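Local coordinates for protein alginate lyase A1-II' (Sphingomonas sp. A1, PDB 2CWS) that probably cleaves the polysaccharide alginate by a lyase reaction, as the family-7 polysaccharide lyase part, with a beta-sandwich (jelly-roll) fold, of a longer protein, at residues K80-W85 against K197-A202; T97-S102 against S215-L220. All blocks are in the same frame, centred on the assembly; numbering follows the deposited sequence.

Interaction 1: K80-W85 against K197-A202; sequences KVNWGW and KYYFKA. With GOL (glycerol), chain D.
One face of the Trp83 indole rests on the backbone and CB of Tyr198: Tyr198 CB sits 3.5 Å from the centroid of the six-membered ring and 9° off its normal, a CH-pi contact. Tyr198 O lies above the same indole, offset toward the rim. Trp83 CZ2 stands over a face of the Phe200 ring, 3.6 Å from Phe200 CE1 with the planes 44° apart; the three side chains form an aromatic cluster. At the edge of the Tyr198 ring lie Trp85 N and Gly84 C. Although Trp83 CB points away, CG falls between the backbone N and the carbonyl carbon, turning the indole back over Tyr198. Trp83 NE1 is hydrogen-bonded to Glu72 OE1.

The backbones join in a single antiparallel bridge that ties the loop before strand 88-99 to strand 197-202 of the larger sheet of this beta-sandwich. Its bonds are Trp83 N to Tyr198 O, 3.1 Å and nearly straight at 166°, and Tyr198 N to Trp83 O, 2.8 Å.

Asn82 N donates to a water at 2.9 Å. In one of its two conformers, Lys197 NZ also reaches this water and bonds weakly to Asn82 O. A glycerol, probably from crystallisation, lies beside Gly84 N and Trp83 CA.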
loop_
_atom_site.group_PDB
_atom_site.type_symbol
_atom_site.label_atom_id
_atom_site.label_comp_id
_atom_site.label_asym_id
_atom_site.label_seq_id
_atom_site.Cartn_x
_atom_site.Cartn_y
_atom_site.Cartn_z
ATOM N N LYS A 80 16.419 -3.718 2.244
ATOM C CA LYS A 80 16.565 -5.104 1.798
ATOM C C LYS A 80 16.148 -6.101 2.888
ATOM O O LYS A 80 16.162 -7.316 2.614
ATOM C CB LYS A 80 17.997 -5.372 1.361
ATOM C CG LYS A 80 18.454 -4.454 0.222
ATOM C CD LYS A 80 19.845 -4.747 -0.241
ATOM C CE LYS A 80 20.269 -3.803 -1.339
ATOM N NZ LYS A 80 21.658 -4.081 -1.829
ATOM N N VAL A 81 15.806 -5.644 4.093
ATOM C CA VAL A 81 15.335 -6.497 5.175
ATOM C C VAL A 81 13.812 -6.567 5.150
ATOM O O VAL A 81 13.136 -5.570 5.383
ATOM C CB VAL A 81 15.809 -5.974 6.531
ATOM C CG1 VAL A 81 15.316 -6.882 7.671
ATOM C CG2 VAL A 81 17.350 -5.872 6.590
ATOM N N ASN A 82 13.271 -7.733 4.805
ATOM C CA ASN A 82 11.827 -7.873 4.564
ATOM C C ASN A 82 11.389 -9.217 5.139
ATOM O O ASN A 82 12.231 -9.971 5.629
ATOM C CB ASN A 82 11.516 -7.755 3.042
ATOM C CG ASN A 82 11.953 -6.394 2.542
ATOM O OD1 ASN A 82 13.039 -6.284 1.849
ATOM N ND2 ASN A 82 11.284 -5.356 2.938
ATOM N N TRP A 83 10.077 -9.501 5.119
ATOM C CA TRP A 83 9.546 -10.675 5.818
ATOM C C TRP A 83 9.108 -11.754 4.850
ATOM O O TRP A 83 9.000 -11.557 3.643
ATOM C CB TRP A 83 8.453 -10.255 6.790
ATOM C CG TRP A 83 7.388 -9.343 6.277
ATOM C CD1 TRP A 83 7.380 -7.963 6.348
ATOM C CD2 TRP A 83 6.159 -9.707 5.609
ATOM N NE1 TRP A 83 6.214 -7.454 5.812
ATOM C CE2 TRP A 83 5.460 -8.515 5.339
ATOM C CE3 TRP A 83 5.585 -10.952 5.245
ATOM C CZ2 TRP A 83 4.218 -8.514 4.705
ATOM C CZ3 TRP A 83 4.348 -10.927 4.615
ATOM C CH2 TRP A 83 3.679 -9.732 4.344
ATOM N N GLY A 84 8.893 -12.959 5.404
ATOM C CA GLY A 84 8.652 -14.133 4.601
ATOM C C GLY A 84 7.256 -14.722 4.728
ATOM O O GLY A 84 6.396 -14.238 5.461
ATOM N N TRP A 85 7.082 -15.821 3.971
ATOM C CA TRP A 85 5.744 -16.405 3.871
ATOM C C TRP A 85 5.301 -17.108 5.160
ATOM O O TRP A 85 4.082 -17.266 5.342
ATOM C CB TRP A 85 5.689 -17.385 2.700
ATOM C CG TRP A 85 6.509 -18.653 2.862
ATOM C CD1 TRP A 85 7.839 -18.821 2.667
ATOM C CD2 TRP A 85 5.957 -19.928 3.264
ATOM N NE1 TRP A 85 8.162 -20.150 2.945
ATOM C CE2 TRP A 85 7.016 -20.844 3.306
ATOM C CE3 TRP A 85 4.669 -20.388 3.623
ATOM C CZ2 TRP A 85 6.817 -22.186 3.668
ATOM C CZ3 TRP A 85 4.443 -21.695 3.973
ATOM C CH2 TRP A 85 5.516 -22.582 3.995
ATOM N N LYS A 197 10.463 -12.412 -0.654
ATOM C CA LYS A 197 10.104 -11.771 0.607
ATOM C C LYS A 197 9.092 -10.690 0.302
ATOM O O LYS A 197 8.689 -10.484 -0.858
ATOM C CB LYS A 197 11.351 -11.176 1.256
ATOM C CG LYS A 197 12.471 -12.231 1.338
ATOM C CD LYS A 197 12.195 -13.287 2.384
ATOM C CE LYS A 197 12.305 -12.800 3.804
ATOM N NZ LYS A 197 13.671 -12.552 4.386
ATOM N N TYR A 198 8.614 -10.004 1.352
ATOM C CA TYR A 198 7.439 -9.140 1.252
ATOM C C TYR A 198 7.565 -7.943 2.158
ATOM O O TYR A 198 8.256 -7.978 3.195
ATOM C CB TYR A 198 6.113 -9.899 1.698
ATOM C CG TYR A 198 5.972 -11.186 0.896
ATOM C CD1 TYR A 198 5.382 -11.123 -0.380
ATOM C CD2 TYR A 198 6.497 -12.394 1.335
ATOM C CE1 TYR A 198 5.278 -12.277 -1.155
ATOM C CE2 TYR A 198 6.440 -13.530 0.564
ATOM C CZ TYR A 198 5.842 -13.483 -0.674
ATOM O OH TYR A 198 5.742 -14.575 -1.485
ATOM N N TYR A 199 6.872 -6.876 1.799
ATOM C CA TYR A 199 6.718 -5.715 2.657
ATOM C C TYR A 199 5.344 -5.097 2.385
ATOM O O TYR A 199 4.786 -5.197 1.275
ATOM C CB TYR A 199 7.840 -4.689 2.439
ATOM C CG TYR A 199 7.972 -4.154 1.047
ATOM C CD1 TYR A 199 8.863 -4.755 0.154
ATOM C CD2 TYR A 199 7.238 -3.083 0.576
ATOM C CE1 TYR A 199 9.019 -4.299 -1.133
ATOM C CE2 TYR A 199 7.360 -2.617 -0.703
ATOM C CZ TYR A 199 8.245 -3.232 -1.587
ATOM O OH TYR A 199 8.368 -2.742 -2.859
ATOM N N PHE A 200 4.795 -4.459 3.419
ATOM C CA PHE A 200 3.533 -3.749 3.279
ATOM C C PHE A 200 3.741 -2.378 2.652
ATOM O O PHE A 200 4.819 -1.764 2.766
ATOM C CB PHE A 200 2.862 -3.582 4.637
ATOM C CG PHE A 200 2.297 -4.861 5.238
ATOM C CD1 PHE A 200 2.784 -5.411 6.406
ATOM C CD2 PHE A 200 1.225 -5.481 4.596
ATOM C CE1 PHE A 200 2.218 -6.541 6.946
ATOM C CE2 PHE A 200 0.659 -6.627 5.167
ATOM C CZ PHE A 200 1.136 -7.165 6.321
ATOM N N LYS A 201 2.661 -1.848 2.039
ATOM C CA LYS A 201 2.614 -0.467 1.591
ATOM C C LYS A 201 1.237 0.086 1.911
ATOM O O LYS A 201 0.243 -0.673 1.939
ATOM C CB LYS A 201 2.835 -0.323 0.059
ATOM C CG LYS A 201 4.068 -1.047 -0.450
ATOM C CD LYS A 201 4.495 -0.547 -1.831
ATOM C CE LYS A 201 5.391 0.694 -1.691
ATOM N NZ LYS A 201 5.596 1.339 -3.016
ATOM N N ALA A 202 1.146 1.403 2.089
ATOM C CA ALA A 202 -0.155 2.049 2.324
ATOM C C ALA A 202 -0.034 3.497 1.910
ATOM O O ALA A 202 0.938 4.178 2.268
ATOM C CB ALA A 202 -0.539 1.973 3.802
HETATM C C1 GOL D . 9.768 -13.375 8.192
HETATM O O1 GOL D . 9.672 -12.427 9.538
HETATM C C2 GOL D . 11.024 -13.999 7.774
HETATM O O2 GOL D . 10.901 -15.213 7.190
HETATM C C3 GOL D . 11.877 -13.171 7.497
HETATM O O3 GOL D . 13.283 -13.047 6.799
HETATM O O HOH W 1 15.053 -10.016 4.304
#

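Interaction 2: T97-S102 against S215-L220; sequences TVQLPS and SAIAKL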
loop_
_atom_site.group_PDB
_atom_site.type_symbol
_atom_site.label_atom_id
_atom_site.label_comp_id
_atom_site.label_asym_id
_atom_site.label_seq_id
_atom_site.Cartn_x
_atom_site.Cartn_y
_atom_site.Cartn_z
ATOM N N THR A 97 -10.878 7.286 0.804
ATOM C CA THR A 97 -10.403 7.965 -0.419
ATOM C C THR A 97 -11.289 9.162 -0.597
ATOM O O THR A 97 -12.522 9.059 -0.659
ATOM C CB THR A 97 -10.420 6.978 -1.585
ATOM O OG1 THR A 97 -9.398 5.991 -1.365
ATOM C CG2 THR A 97 -10.080 7.689 -2.895
ATOM N N VAL A 98 -10.648 10.329 -0.711
ATOM C CA VAL A 98 -11.339 11.620 -0.741
ATOM C C VAL A 98 -11.590 12.089 -2.164
ATOM O O VAL A 98 -12.639 12.693 -2.420
ATOM C CB VAL A 98 -10.478 12.664 0.017
ATOM C CG1 VAL A 98 -11.025 14.087 -0.169
ATOM C CG2 VAL A 98 -10.358 12.287 1.507
ATOM N N GLN A 99 -10.620 11.882 -3.049
ATOM C CA GLN A 99 -10.685 12.418 -4.408
ATOM C C GLN A 99 -9.961 11.415 -5.317
ATOM O O GLN A 99 -8.909 10.887 -4.932
ATOM C CB GLN A 99 -9.982 13.791 -4.480
ATOM C CG GLN A 99 -9.982 14.382 -5.890
ATOM C CD GLN A 99 -9.247 15.718 -5.856
ATOM O OE1 GLN A 99 -9.700 16.669 -5.180
ATOM N NE2 GLN A 99 -8.157 15.876 -6.609
ATOM N N LEU A 100 -10.552 11.188 -6.478
ATOM C CA LEU A 100 -10.002 10.271 -7.469
ATOM C C LEU A 100 -9.500 11.029 -8.675
ATOM O O LEU A 100 -9.956 12.150 -8.959
ATOM C CB LEU A 100 -11.133 9.308 -7.901
ATOM C CG LEU A 100 -11.466 8.231 -6.880
ATOM C CD1 LEU A 100 -12.803 7.574 -7.234
ATOM C CD2 LEU A 100 -10.332 7.219 -6.749
ATOM N N PRO A 101 -8.602 10.422 -9.453
ATOM C CA PRO A 101 -8.252 10.943 -10.758
ATOM C C PRO A 101 -9.370 10.660 -11.737
ATOM O O PRO A 101 -10.328 9.934 -11.418
ATOM C CB PRO A 101 -6.982 10.162 -11.136
ATOM C CG PRO A 101 -7.296 8.786 -10.565
ATOM C CD PRO A 101 -8.003 9.075 -9.239
ATOM N N SER A 102 -9.255 11.152 -12.980
ATOM C CA SER A 102 -10.273 10.907 -13.975
ATOM C C SER A 102 -10.510 9.411 -14.205
ATOM O O SER A 102 -11.635 9.024 -14.538
ATOM C CB SER A 102 -9.901 11.568 -15.297
ATOM O OG SER A 102 -9.848 12.994 -15.159
ATOM N N SER A 215 -5.805 14.445 -10.046
ATOM C CA SER A 215 -4.988 14.001 -8.888
ATOM C C SER A 215 -5.923 13.263 -7.915
ATOM O O SER A 215 -7.139 13.361 -8.007
ATOM C CB SER A 215 -4.335 15.189 -8.197
ATOM O OG SER A 215 -5.302 16.092 -7.635
ATOM N N ALA A 216 -5.314 12.573 -6.971
ATOM C CA ALA A 216 -6.075 11.837 -5.971
ATOM C C ALA A 216 -5.634 12.221 -4.561
ATOM O O ALA A 216 -4.500 12.672 -4.340
ATOM C CB ALA A 216 -5.883 10.327 -6.144
ATOM N N ILE A 217 -6.564 12.026 -3.635
ATOM C CA ILE A 217 -6.313 12.202 -2.203
ATOM C C ILE A 217 -6.812 10.963 -1.485
ATOM O O ILE A 217 -7.979 10.599 -1.644
ATOM C CB ILE A 217 -7.041 13.425 -1.637
ATOM C CG1 ILE A 217 -6.607 14.734 -2.323
ATOM C CG2 ILE A 217 -6.848 13.506 -0.126
ATOM C CD1 ILE A 217 -7.516 15.929 -2.001
ATOM N N ALA A 218 -5.943 10.373 -0.672
ATOM C CA ALA A 218 -6.348 9.289 0.225
ATOM C C ALA A 218 -5.912 9.664 1.638
ATOM O O ALA A 218 -4.912 10.375 1.813
ATOM C CB ALA A 218 -5.712 7.953 -0.157
ATOM N N LYS A 219 -6.672 9.191 2.632
ATOM C CA LYS A 219 -6.426 9.471 4.018
ATOM C C LYS A 219 -6.324 8.215 4.851
ATOM O O LYS A 219 -7.025 7.215 4.560
ATOM C CB LYS A 219 -7.619 10.286 4.607
ATOM C CG LYS A 219 -7.574 11.733 4.191
ATOM C CD LYS A 219 -8.766 12.525 4.771
ATOM C CE LYS A 219 -8.513 14.021 4.626
ATOM N NZ LYS A 219 -9.626 14.831 5.247
ATOM N N LEU A 220 -5.504 8.294 5.892
ATOM C CA LEU A 220 -5.451 7.261 6.930
ATOM C C LEU A 220 -5.664 7.941 8.290
ATOM O O LEU A 220 -5.103 8.980 8.583
ATOM C CB LEU A 220 -4.114 6.524 6.921
ATOM C CG LEU A 220 -3.859 5.675 5.644
ATOM C CD1 LEU A 220 -2.472 5.088 5.666
ATOM C CD2 LEU A 220 -4.893 4.579 5.505
HETATM O O HOH W 2 -8.851 14.685 -9.963
#
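Gln99 CG stands anti to the backbone N (chi1 178°) and CD continues the extended chain (chi2 -179°), while chi3 (-64°) turns the amide so that NE2 meets Ser215. There Gln99 NE2 donates to Ser215 O at 3.1 Å. The N-H points almost straight at the oxygen, which lies in the plane of the Gln99 amide, yet the donor stands well above the carbonyl plane of Ser215. Gln99 OE1 lies 3.9 Å from Ile217 CD1, and Val98 CB touches Ile217 CG2 at 3.7 Å. Val98 CG2 lies against the aliphatic part of Lys219, 3.6 Å from Lys219 CD; that chain is extended beyond CG, and its NZ forms salt bridges with Asp44 and Asp46.

The backbone evidence is that of a classic beta bulge. Val98 and Gln99 both face Ile217, whose carbonyl oxygen is gripped twice, by Val98 N at 2.8 Å and by Gln99 N at 3.3 Å, the latter on a lone pair. Ile217 N returns a bond to Gln99 O at 2.9 Å, and the pairing shifts by one residue between Thr97 and Gln99. An alanine at Gln99 would probably leave Ser215 O without this side-chain donor and Ile217 CD1 without its contact to OE1, while the backbone bonds could remain. Past the bulge, Pro101 CD meets Ala216 CB at 4.0 Å, and a water donates to Leu100 O and accepts from Ser215 N.

Strands 88-99 and 215-228 are adjacent in the seven-stranded antiparallel sheet. Strand 49-54 flanks 215-228 on its other side, where Ala216 and Ala218 make backbone hydrogen bonds with Ala53 and Phe51, while Thr97, Pro101 and Ala216 pack against Ile106 of strand 106-114 in the other sheet.

The centres of interactions 1 and 2 are 25 Å apart, on opposite sides of the chain's centre. Along the chain the order is 80-85, 97-102, 197-202, 215-220, so the two contacts interleave. Interaction 1 fixes a loop to the nine-stranded sheet, whereas interaction 2 pairs neighbouring strands of the seven-stranded one. The loop with 80-85 leads into strand 88-99, whose far end enters interaction 2. The sets meet where Ala202 CB packs 4.1 Å from Leu220 CD1, between the two sheets. Each contact thus joins parts of one beta-sandwich domain from before and after a run of more than 110 residues, consistent with its concanavalin-like classification.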